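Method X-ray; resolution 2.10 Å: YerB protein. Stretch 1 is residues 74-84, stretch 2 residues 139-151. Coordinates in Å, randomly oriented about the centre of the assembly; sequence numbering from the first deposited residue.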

# COMPACT_ATOMS: atom_id res chain seq x y z
N GLN A 74 12.45 -3.59 5.10
CA GLN A 74 13.26 -2.41 4.79
C GLN A 74 12.57 -1.18 5.33
O GLN A 74 11.43 -0.89 4.97
CB GLN A 74 13.43 -2.23 3.28
CG GLN A 74 14.33 -3.23 2.60
CD GLN A 74 14.61 -2.84 1.16
OE1 GLN A 74 13.68 -2.63 0.37
NE2 GLN A 74 15.88 -2.72 0.81
N MSE A 75 13.27 -0.44 6.18
CA MSE A 75 12.71 0.77 6.75
C MSE A 75 13.20 1.95 5.93
O MSE A 75 14.35 1.99 5.51
CB MSE A 75 13.14 0.93 8.21
CG MSE A 75 12.46 -0.04 9.17
SE MSE A 75 10.52 0.07 9.13
CE MSE A 75 10.10 -1.81 9.13
N PRO A 76 12.31 2.93 5.68
CA PRO A 76 12.70 4.09 4.89
C PRO A 76 13.29 5.23 5.72
O PRO A 76 13.09 5.30 6.93
CB PRO A 76 11.39 4.50 4.23
CG PRO A 76 10.42 4.26 5.33
CD PRO A 76 10.86 2.92 5.90
N GLU A 77 14.03 6.11 5.05
CA GLU A 77 14.61 7.28 5.70
C GLU A 77 13.38 8.17 5.90
O GLU A 77 12.69 8.08 6.91
CB GLU A 77 15.60 7.99 4.78
CG GLU A 77 16.80 7.16 4.33
CD GLU A 77 17.78 6.91 5.46
OE1 GLU A 77 18.87 6.37 5.19
OE2 GLU A 77 17.45 7.26 6.61
N THR A 78 13.11 9.00 4.90
CA THR A 78 11.94 9.86 4.95
C THR A 78 10.87 9.13 4.16
O THR A 78 11.17 8.35 3.26
CB THR A 78 12.20 11.25 4.29
OG1 THR A 78 11.63 11.27 2.97
CG2 THR A 78 13.69 11.53 4.21
N VAL A 79 9.61 9.36 4.50
CA VAL A 79 8.51 8.72 3.81
C VAL A 79 7.36 9.72 3.73
O VAL A 79 7.08 10.45 4.67
CB VAL A 79 8.09 7.41 4.57
CG1 VAL A 79 7.65 7.72 5.99
CG2 VAL A 79 7.00 6.69 3.80
N GLY A 80 6.71 9.77 2.57
CA GLY A 80 5.59 10.68 2.39
C GLY A 80 5.41 11.06 0.94
O GLY A 80 6.00 10.41 0.07
N PRO A 81 4.61 12.09 0.64
CA PRO A 81 3.88 12.87 1.66
C PRO A 81 2.83 12.02 2.37
O PRO A 81 2.25 11.11 1.77
CB PRO A 81 3.25 14.01 0.85
CG PRO A 81 4.13 14.12 -0.37
CD PRO A 81 4.43 12.68 -0.70
N VAL A 82 2.59 12.33 3.64
CA VAL A 82 1.61 11.58 4.41
C VAL A 82 0.24 12.19 4.20
O VAL A 82 0.11 13.40 4.00
CB VAL A 82 1.95 11.61 5.91
CG1 VAL A 82 1.09 10.60 6.67
CG2 VAL A 82 3.42 11.30 6.08
N ARG A 83 -0.79 11.35 4.23
CA ARG A 83 -2.15 11.80 4.01
C ARG A 83 -3.15 11.22 4.99
O ARG A 83 -2.81 10.42 5.86
CB ARG A 83 -2.59 11.45 2.58
CG ARG A 83 -2.75 12.64 1.65
CD ARG A 83 -3.87 13.54 2.11
NE ARG A 83 -4.12 14.65 1.20
CZ ARG A 83 -5.14 15.49 1.32
NH1 ARG A 83 -6.00 15.33 2.32
NH2 ARG A 83 -5.31 16.48 0.45
N SER A 84 -4.40 11.63 4.82
CA SER A 84 -5.52 11.20 5.67
C SER A 84 -5.80 9.71 5.69
O SER A 84 -5.63 9.02 4.69
CB SER A 84 -6.79 11.93 5.25
OG SER A 84 -6.68 13.31 5.53
N PRO A 139 1.15 22.89 1.31
CA PRO A 139 0.18 22.03 1.99
C PRO A 139 -0.97 21.74 1.03
O PRO A 139 -1.30 22.56 0.18
CB PRO A 139 -0.28 22.89 3.18
CG PRO A 139 0.89 23.74 3.46
CD PRO A 139 1.35 24.14 2.06
N PRO A 140 -1.61 20.57 1.18
CA PRO A 140 -1.30 19.54 2.17
C PRO A 140 -0.58 18.35 1.56
O PRO A 140 -0.85 17.21 1.91
CB PRO A 140 -2.68 19.17 2.69
CG PRO A 140 -3.49 19.18 1.43
CD PRO A 140 -2.99 20.43 0.68
N HIS A 141 0.34 18.63 0.63
CA HIS A 141 1.11 17.59 -0.05
C HIS A 141 2.58 17.73 0.33
O HIS A 141 3.47 17.20 -0.35
CB HIS A 141 0.97 17.75 -1.58
CG HIS A 141 -0.44 17.79 -2.06
ND1 HIS A 141 -1.34 16.77 -1.83
CD2 HIS A 141 -1.12 18.72 -2.77
CE1 HIS A 141 -2.51 17.07 -2.36
NE2 HIS A 141 -2.41 18.26 -2.93
N ASN A 142 2.84 18.44 1.43
CA ASN A 142 4.21 18.66 1.86
C ASN A 142 4.53 18.08 3.24
O ASN A 142 5.51 18.45 3.86
CB ASN A 142 4.51 20.16 1.82
CG ASN A 142 3.81 20.93 2.94
OD1 ASN A 142 2.69 20.59 3.36
ND2 ASN A 142 4.45 21.98 3.41
N SER A 143 3.69 17.15 3.69
CA SER A 143 3.85 16.54 5.01
C SER A 143 4.60 15.19 5.04
O SER A 143 4.12 14.19 4.52
CB SER A 143 2.46 16.39 5.64
OG SER A 143 2.52 15.67 6.85
N TYR A 144 5.78 15.19 5.67
CA TYR A 144 6.60 13.99 5.77
C TYR A 144 7.04 13.64 7.20
O TYR A 144 6.92 14.44 8.12
CB TYR A 144 7.89 14.13 4.97
CG TYR A 144 7.73 14.37 3.50
CD1 TYR A 144 7.39 15.64 3.01
CD2 TYR A 144 7.89 13.33 2.58
CE1 TYR A 144 7.22 15.86 1.65
CE2 TYR A 144 7.72 13.54 1.22
CZ TYR A 144 7.38 14.80 0.76
OH TYR A 144 7.19 15.01 -0.59
N THR A 145 7.55 12.42 7.34
CA THR A 145 8.12 11.94 8.59
C THR A 145 9.24 10.99 8.19
O THR A 145 9.57 10.91 7.00
CB THR A 145 7.13 11.20 9.50
OG1 THR A 145 7.79 10.86 10.72
CG2 THR A 145 6.63 9.93 8.83
N SER A 146 9.81 10.28 9.15
CA SER A 146 10.90 9.34 8.88
C SER A 146 10.82 8.18 9.83
O SER A 146 10.18 8.28 10.87
CB SER A 146 12.25 10.05 9.05
OG SER A 146 12.49 10.36 10.42
N TYR A 147 11.45 7.06 9.49
CA TYR A 147 11.42 5.91 10.38
C TYR A 147 12.01 6.29 11.74
O TYR A 147 11.54 5.84 12.78
CB TYR A 147 12.19 4.72 9.79
CG TYR A 147 12.18 3.51 10.71
CD1 TYR A 147 10.99 3.06 11.27
CD2 TYR A 147 13.36 2.81 11.01
CE1 TYR A 147 10.95 1.96 12.11
CE2 TYR A 147 13.33 1.68 11.85
CZ TYR A 147 12.11 1.27 12.39
OH TYR A 147 12.02 0.16 13.20
N ASP A 148 13.05 7.11 11.73
CA ASP A 148 13.68 7.54 12.97
C ASP A 148 12.67 8.32 13.82
O ASP A 148 12.57 8.10 15.02
CB ASP A 148 14.90 8.43 12.68
CG ASP A 148 15.76 8.65 13.91
OD1 ASP A 148 16.45 7.69 14.33
OD2 ASP A 148 15.75 9.77 14.46
N TYR A 149 11.91 9.22 13.20
CA TYR A 149 10.91 9.99 13.94
C TYR A 149 9.74 9.11 14.34
O TYR A 149 9.11 9.31 15.38
CB TYR A 149 10.41 11.17 13.10
CG TYR A 149 11.43 12.29 12.96
CD1 TYR A 149 12.65 12.24 13.64
CD2 TYR A 149 11.15 13.41 12.18
CE1 TYR A 149 13.57 13.29 13.56
CE2 TYR A 149 12.06 14.46 12.08
CZ TYR A 149 13.27 14.39 12.77
OH TYR A 149 14.17 15.44 12.69
N ILE A 150 9.42 8.14 13.49
CA ILE A 150 8.33 7.24 13.79
C ILE A 150 8.67 6.42 15.03
O ILE A 150 7.81 6.14 15.86
CB ILE A 150 8.08 6.31 12.59
CG1 ILE A 150 7.63 7.16 11.39
CG2 ILE A 150 7.05 5.24 12.96
CD1 ILE A 150 7.72 6.45 10.05
N LYS A 151 9.94 6.04 15.15
CA LYS A 151 10.39 5.29 16.31
C LYS A 151 10.25 6.17 17.55
O LYS A 151 9.73 5.73 18.59
CB LYS A 151 11.84 4.85 16.13
CG LYS A 151 12.00 3.63 15.25
CD LYS A 151 13.24 3.72 14.36
CE LYS A 151 14.53 3.65 15.14
NZ LYS A 151 15.69 3.54 14.19
O HOH W 1 0.95 15.34 2.58

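Contact between residues 74-84 and 139-151 of the YerB protein, two segments of one chain that together bury 751 Å². Backbone hydrogen bonds set the register. The segments run antiparallel, and Val 79 and Thr 145 form the hydrogen-bonded pair: Val 79 N donates to Thr 145 O at 2.9 Å with a nearly straight N-H...O angle of 160°, whereas the return bond from Thr 145 N to Val 79 O is weak, stretched to 3.4 Å although well aligned at 169°. The neighbouring pair, Thr 78 and Ser 146, is the non-hydrogen-bonded kind, and its CA atoms come within 4.1 Å, against 5.8 Å between those of Val 79 and Thr 145. Two further backbone bonds lie beyond these pairs, one on each side. Tyr 147 N, in the first residue of the helix, donates to Glu 77 O at 3.0 Å, and Val 82 N donates to Ser 143 O at 2.6 Å, a short bond with an angle of 168°; Pro 81, the residue nearest Ser 143 by CA, has no amide hydrogen to give.

CA-H...O contacts supplement these bonds. Thr 78 CA lies 3.3 Å from Thr 145 O, and Pro 81 CA lies 3.2 Å from Ser 143 O, so each of these carbonyls meets a CA as well as the amide of the following residue. Where the first segment reaches Val 82, a water adds a link: it donates to Val 82 O at 2.5 Å and to Pro 140 O at 2.7 Å, tying together two acceptors that could not bond to each other directly, and it accepts a weak bond from Ser 143 N at 3.5 Å.

Aromatic rings carry much of the side-chain packing. Met 75, present as selenomethionine, lies over one face of the Tyr 147 ring, with CG 3.4 Å and SE 3.7 Å from the ring centroid; both lie less than 20° off the ring normal, so the CG-SE bond runs roughly along the ring face. Pro 81 CA lies over one face of the Tyr 144 ring, 4.1 Å from its centroid, and Pro 81 CG reaches Tyr 144 CZ at 3.5 Å. A cis peptide bond precedes this proline. Gly 80 leaves the room this ring needs: an ideal CB there would stand 2.6 Å from Tyr 144 CD2, a clash, and the backbone angles alone already call for glycine.

Aliphatic contacts form on the sheet face bearing Val 79 and Thr 145. Val 79 CG1 meets Thr 145 CG2 at 3.7 Å and Ile 150 CD1 at 4.3 Å, which brings the helix into the same apolar cluster. At the other end of the contact, the Arg 83 side chain extends to Pro 140, with NH2 3.4 Å from Pro 140 CG, and His 141 CE1 lies at the guanidinium edge, 4.0 Å from Arg 83 NH2.

One capping bond spans the strand-to-helix turn: Ser 146 OG accepts from Tyr 149 N at 3.1 Å, so the serine that pairs with Thr 78 also caps the helix.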